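Formate-dependent phosphoribosylglycinamide formyltransferase (Mycobacterium tuberculosis H37Rv, PDB 6KHR) belongs to the ATP-grasp family and probably works as a nucleotide-dependent enzyme. Local coordinates at residues V163-G166 / F167-V171. Numbering follows the deposited sequence.
Sequences VHAG and FPLLV
Ala165, in the last turn of helix 155-165, turns its methyl toward the chain that follows: CB lies 4.3 Å from CD2 of Leu169, a loose apolar touch made by one methyl branch of the leucine. Trp150 of strand 149-152 also packs on Ala165, so the helix end is seated against the neighbouring sheet as well as on its own continuation. Next comes Gly166, where the chain leaves the helix with a positive phi of 96°. This is a helix C-terminus followed directly by a glycine of positive phi, within the ATP-grasp domain, and it turns the chain out of the helix into the loop leading to strand 172-173. The carbonyl O of Gly166 lies near two side chains of the segment that follows. Over one face of the Phe167 ring, O of Gly166 sits 3.5 Å from CG of Phe167. The same O of Gly166 comes 3.8 Å from CG of Leu169, the branch point of that side chain. With CG beside its own backbone N (chi1 -74°), Phe167 carries its ring back alongside the helix, where Ala162 meets it; Val185 and Pro188 touch the ring residue too. A cis peptide bond then joins Phe167 to Pro168, bending the loop before buried Leu169, which packs on Val161 of the helix and shares backbone hydrogen bonding with Val185.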
loop_
_atom_site.group_PDB
_atom_site.type_symbol
_atom_site.label_atom_id
_atom_site.label_comp_id
_atom_site.label_asym_id
_atom_site.label_seq_id
_atom_site.Cartn_x
_atom_site.Cartn_y
_atom_site.Cartn_z
ATOM N N VAL A 163 31.579 30.285 26.206
ATOM C CA VAL A 163 32.594 30.139 27.250
ATOM C C VAL A 163 32.340 28.887 28.069
ATOM O O VAL A 163 33.271 28.157 28.425
ATOM C CB VAL A 163 32.631 31.391 28.149
ATOM C CG1 VAL A 163 33.548 31.157 29.365
ATOM C CG2 VAL A 163 33.064 32.610 27.351
ATOM N N HIS A 164 31.082 28.639 28.387
ATOM C CA HIS A 164 30.732 27.462 29.212
ATOM C C HIS A 164 30.843 26.175 28.403
ATOM O O HIS A 164 31.665 25.377 28.736
ATOM C CB HIS A 164 29.325 27.630 29.743
ATOM C CG HIS A 164 28.832 26.436 30.466
ATOM N ND1 HIS A 164 29.398 25.997 31.617
ATOM C CD2 HIS A 164 27.822 25.600 30.211
ATOM C CE1 HIS A 164 28.766 24.946 32.043
ATOM N NE2 HIS A 164 27.804 24.691 31.206
ATOM N N ALA A 165 30.099 26.094 27.314
ATOM C CA ALA A 165 29.932 24.905 26.450
ATOM C C ALA A 165 31.158 24.547 25.629
ATOM O O ALA A 165 31.419 23.376 25.511
ATOM C CB ALA A 165 28.785 25.136 25.531
ATOM N N GLY A 166 31.836 25.506 25.028
ATOM C CA GLY A 166 33.008 25.129 24.228
ATOM C C GLY A 166 32.645 25.002 22.771
ATOM O O GLY A 166 31.583 25.432 22.426
ATOM N N PHE A 167 33.483 24.419 21.937
ATOM C CA PHE A 167 33.083 24.417 20.515
ATOM C C PHE A 167 33.102 23.000 19.963
ATOM O O PHE A 167 33.777 22.185 20.544
ATOM C CB PHE A 167 34.002 25.373 19.760
ATOM C CG PHE A 167 33.699 26.817 20.035
ATOM C CD1 PHE A 167 32.671 27.455 19.379
ATOM C CD2 PHE A 167 34.436 27.533 20.955
ATOM C CE1 PHE A 167 32.390 28.779 19.640
ATOM C CE2 PHE A 167 34.155 28.857 21.207
ATOM C CZ PHE A 167 33.134 29.477 20.548
ATOM N N PRO A 168 32.419 22.695 18.841
ATOM C CA PRO A 168 31.579 23.655 18.146
ATOM C C PRO A 168 30.185 23.759 18.748
ATOM O O PRO A 168 29.837 22.910 19.500
ATOM C CB PRO A 168 31.347 23.005 16.792
ATOM C CG PRO A 168 31.376 21.558 17.118
ATOM C CD PRO A 168 32.479 21.430 18.142
ATOM N N LEU A 169 29.470 24.818 18.369
ATOM C CA LEU A 169 28.074 25.082 18.787
ATOM C C LEU A 169 27.200 25.103 17.541
ATOM O O LEU A 169 27.718 25.183 16.441
ATOM C CB LEU A 169 28.001 26.423 19.497
ATOM C CG LEU A 169 28.130 26.341 21.005
ATOM C CD1 LEU A 169 27.963 27.707 21.631
ATOM C CD2 LEU A 169 27.105 25.391 21.557
ATOM N N LEU A 170 25.902 25.045 17.734
ATOM C CA LEU A 170 24.987 24.950 16.587
ATOM C C LEU A 170 23.990 26.078 16.718
ATOM O O LEU A 170 22.856 25.807 17.036
ATOM C CB LEU A 170 24.267 23.614 16.734
ATOM C CG LEU A 170 24.310 22.715 15.516
ATOM C CD1 LEU A 170 23.724 23.434 14.316
ATOM C CD2 LEU A 170 25.735 22.276 15.254
ATOM N N VAL A 171 24.420 27.303 16.478
ATOM C CA VAL A 171 23.470 28.424 16.663
ATOM C C VAL A 171 22.420 28.358 15.569
ATOM O O VAL A 171 22.762 28.352 14.424
ATOM C CB VAL A 171 24.160 29.786 16.717
ATOM C CG1 VAL A 171 24.623 30.197 15.342
ATOM C CG2 VAL A 171 23.199 30.813 17.270
#